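Local atomic coordinates of StAR-related lipid transfer protein 5 (PDB entry 2R55), a protein that probably binds cholesterol or other sterols through its START domain and may carry such lipids within the cell. Residues K34-R39 against G175-P180. Residues are numbered along the deposited sequence; the frame is centred on the assembly and turned at random.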
ATOM      1  N   LYS A  34      -6.310  12.526   2.854  1.00 66.28           N
ATOM      2  CA  LYS A  34      -6.753  11.522   3.820  1.00 65.81           C
ATOM      3  C   LYS A  34      -5.586  10.739   4.400  1.00 65.33           C
ATOM      4  O   LYS A  34      -5.519  10.461   5.591  1.00 64.42           O
ATOM      5  CB  LYS A  34      -7.762  10.570   3.176  1.00 65.96           C
ATOM      6  CG  LYS A  34      -9.171  11.141   3.162  1.00 66.31           C
ATOM      7  CD  LYS A  34     -10.025  10.369   2.202  1.00 66.52           C
ATOM      8  CE  LYS A  34     -11.427  10.918   2.133  1.00 65.86           C
ATOM      9  NZ  LYS A  34     -12.199  10.000   1.269  1.00 64.28           N
ATOM     10  N   MET A  35      -4.662  10.388   3.529  1.00 65.65           N
ATOM     11  CA  MET A  35      -3.471   9.710   3.938  1.00 65.79           C
ATOM     12  C   MET A  35      -2.697  10.545   4.945  1.00 65.59           C
ATOM     13  O   MET A  35      -2.292  10.049   5.989  1.00 65.84           O
ATOM     14  CB  MET A  35      -2.656   9.377   2.708  1.00 66.34           C
ATOM     15  CG  MET A  35      -3.125   8.098   2.049  1.00 66.71           C
ATOM     16  SD  MET A  35      -2.535   6.653   2.947  1.00 70.45           S
ATOM     17  CE  MET A  35      -0.790   6.720   2.587  1.00 69.09           C
ATOM     18  N   LEU A  36      -2.555  11.829   4.667  1.00 65.25           N
ATOM     19  CA  LEU A  36      -1.903  12.726   5.605  1.00 65.22           C
ATOM     20  C   LEU A  36      -2.579  12.706   6.981  1.00 65.05           C
ATOM     21  O   LEU A  36      -1.902  12.671   8.017  1.00 65.01           O
ATOM     22  CB  LEU A  36      -1.809  14.142   5.031  1.00 65.03           C
ATOM     23  CG  LEU A  36      -0.784  15.073   5.704  1.00 67.06           C
ATOM     24  CD1 LEU A  36       0.618  14.429   5.747  1.00 67.47           C
ATOM     25  CD2 LEU A  36      -0.740  16.486   5.064  1.00 65.27           C
ATOM     26  N   GLN A  37      -3.912  12.690   6.988  1.00 64.90           N
ATOM     27  CA  GLN A  37      -4.649  12.655   8.238  1.00 65.01           C
ATOM     28  C   GLN A  37      -4.472  11.310   8.957  1.00 64.60           C
ATOM     29  O   GLN A  37      -4.306  11.288  10.181  1.00 64.71           O
ATOM     30  CB  GLN A  37      -6.122  13.069   8.044  1.00 65.57           C
ATOM     31  CG  GLN A  37      -6.627  14.170   9.038  1.00 68.52           C
ATOM     32  CD  GLN A  37      -5.709  15.416   9.108  1.00 72.15           C
ATOM     33  OE1 GLN A  37      -4.989  15.749   8.147  1.00 73.20           O
ATOM     34  NE2 GLN A  37      -5.740  16.111  10.255  1.00 73.24           N
ATOM     35  N   TYR A  38      -4.428  10.207   8.203  1.00 63.95           N
ATOM     36  CA  TYR A  38      -4.133   8.892   8.785  1.00 63.96           C
ATOM     37  C   TYR A  38      -2.742   8.859   9.441  1.00 64.60           C
ATOM     38  O   TYR A  38      -2.514   8.087  10.363  1.00 65.27           O
ATOM     39  CB  TYR A  38      -4.123   7.763   7.741  1.00 63.78           C
ATOM     40  CG  TYR A  38      -5.372   7.491   6.927  1.00 63.49           C
ATOM     41  CD1 TYR A  38      -6.631   7.866   7.363  1.00 63.77           C
ATOM     42  CD2 TYR A  38      -5.275   6.806   5.724  1.00 63.06           C
ATOM     43  CE1 TYR A  38      -7.758   7.595   6.596  1.00 63.25           C
ATOM     44  CE2 TYR A  38      -6.380   6.541   4.964  1.00 63.63           C
ATOM     45  CZ  TYR A  38      -7.624   6.934   5.407  1.00 62.75           C
ATOM     46  OH  TYR A  38      -8.727   6.664   4.644  1.00 61.70           O
ATOM     47  N   ARG A  39      -1.805   9.655   8.937  1.00 64.50           N
ATOM     48  CA  ARG A  39      -0.445   9.595   9.427  1.00 64.60           C
ATOM     49  C   ARG A  39      -0.343  10.344  10.749  1.00 65.26           C
ATOM     50  O   ARG A  39       0.410   9.954  11.655  1.00 66.07           O
ATOM     51  CB  ARG A  39       0.516  10.178   8.386  1.00 64.51           C
ATOM     52  CG  ARG A  39       1.969  10.337   8.835  1.00 62.86           C
ATOM     53  CD  ARG A  39       2.539   9.050   9.367  1.00 62.42           C
ATOM     54  NE  ARG A  39       3.916   9.201   9.835  1.00 62.15           N
ATOM     55  CZ  ARG A  39       4.270   9.462  11.092  1.00 59.62           C
ATOM     56  NH1 ARG A  39       3.346   9.592  12.039  1.00 57.54           N
ATOM     57  NH2 ARG A  39       5.556   9.566  11.391  1.00 54.71           N
ATOM     58  N   GLY A 175      -1.238   3.403   1.054  1.00 67.16           N
ATOM     59  CA  GLY A 175       0.082   3.570   0.475  1.00 68.66           C
ATOM     60  C   GLY A 175       1.164   3.711   1.513  1.00 69.61           C
ATOM     61  O   GLY A 175       1.066   3.166   2.615  1.00 70.34           O
ATOM     62  N   CYS A 176       2.187   4.471   1.160  1.00 70.09           N
ATOM     63  CA  CYS A 176       3.413   4.553   1.930  1.00 70.59           C
ATOM     64  C   CYS A 176       3.888   5.967   2.146  1.00 69.46           C
ATOM     65  O   CYS A 176       3.873   6.771   1.218  1.00 68.94           O
ATOM     66  CB  CYS A 176       4.520   3.842   1.179  1.00 70.37           C
ATOM     67  SG  CYS A 176       4.406   2.131   1.413  1.00 75.46           S
ATOM     68  N   PHE A 177       4.339   6.234   3.369  1.00 68.87           N
ATOM     69  CA  PHE A 177       5.141   7.416   3.679  1.00 68.40           C
ATOM     70  C   PHE A 177       6.621   7.027   3.878  1.00 68.14           C
ATOM     71  O   PHE A 177       6.954   6.216   4.755  1.00 68.31           O
ATOM     72  CB  PHE A 177       4.602   8.107   4.932  1.00 67.98           C
ATOM     73  CG  PHE A 177       3.292   8.813   4.727  1.00 67.65           C
ATOM     74  CD1 PHE A 177       2.086   8.139   4.907  1.00 66.87           C
ATOM     75  CD2 PHE A 177       3.260  10.163   4.372  1.00 67.42           C
ATOM     76  CE1 PHE A 177       0.848   8.798   4.737  1.00 66.87           C
ATOM     77  CE2 PHE A 177       2.040  10.827   4.190  1.00 67.53           C
ATOM     78  CZ  PHE A 177       0.818  10.131   4.373  1.00 66.81           C
ATOM     79  N   CYS A 178       7.497   7.575   3.044  1.00 67.81           N
ATOM     80  CA  CYS A 178       8.945   7.385   3.202  1.00 67.72           C
ATOM     81  C   CYS A 178       9.548   8.655   3.802  1.00 67.51           C
ATOM     82  O   CYS A 178       9.636   9.667   3.115  1.00 66.85           O
ATOM     83  CB  CYS A 178       9.599   7.101   1.847  1.00 67.62           C
ATOM     84  SG  CYS A 178       9.062   5.610   0.981  1.00 68.43           S
ATOM     85  N   GLU A 179       9.949   8.598   5.074  1.00 67.88           N
ATOM     86  CA  GLU A 179      10.335   9.812   5.828  1.00 68.68           C
ATOM     87  C   GLU A 179      11.799   9.787   6.251  1.00 68.60           C
ATOM     88  O   GLU A 179      12.212   8.894   6.990  1.00 68.52           O
ATOM     89  CB  GLU A 179       9.448  10.030   7.077  1.00 68.54           C
ATOM     90  CG  GLU A 179       7.951   9.689   6.888  1.00 69.67           C
ATOM     91  CD  GLU A 179       7.141   9.666   8.198  1.00 69.40           C
ATOM     92  OE1 GLU A 179       7.686   9.328   9.274  1.00 70.65           O
ATOM     93  OE2 GLU A 179       5.941   9.981   8.148  1.00 69.31           O
ATOM     94  N   PRO A 180      12.583  10.785   5.804  1.00 68.86           N
ATOM     95  CA  PRO A 180      14.003  10.881   6.173  1.00 68.96           C
ATOM     96  C   PRO A 180      14.162  11.196   7.663  1.00 69.02           C
ATOM     97  O   PRO A 180      13.261  11.801   8.265  1.00 68.69           O
ATOM     98  CB  PRO A 180      14.508  12.041   5.313  1.00 68.87           C
ATOM     99  CG  PRO A 180      13.285  12.889   5.085  1.00 68.90           C
ATOM    100  CD  PRO A 180      12.162  11.903   4.939  1.00 68.90           C
TER
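With CG of Arg39 set trans to the backbone N (chi1 173°) and the chain kinked at chi2, the guanidinium leaves helix 21-40 toward Glu179, whose side chain runs out extended from strand 167-180 to meet it. The grip is side-on: NE of Arg39 lies 2.7 Å from OE2 of Glu179 in a short but bent bond, its acceptor tilted out of the guanidinium plane, while NH2 reaches OE1 at 3.0 Å in an almost straight bond lying in that plane. The two flat groups are only 27° from coplanar, and both carboxylate oxygens are engaged on their syn sides; OE1 also takes a weak hydrogen bond from Asn189 on the adjoining strand.

Two residues earlier on the strand, Phe177 points toward the helix. CB of Arg39 lies over one face of its ring, displaced toward the rim, in a CH-pi contact 4.2 Å from the centroid, and the ring edge meets the helix backbone, with CZ of Phe177 3.8 Å from N of Leu36. The Met35 chain, bent at chi2 and chi3, brings CE obliquely to CE1 of Phe177 at 3.4 Å. The N-terminal helix of the START fold is joined here to the curved sheet by the buried Phe177 ring and a partly exposed, two-pronged ion pair, which probably helps to keep the Glu179 carboxylate ionised.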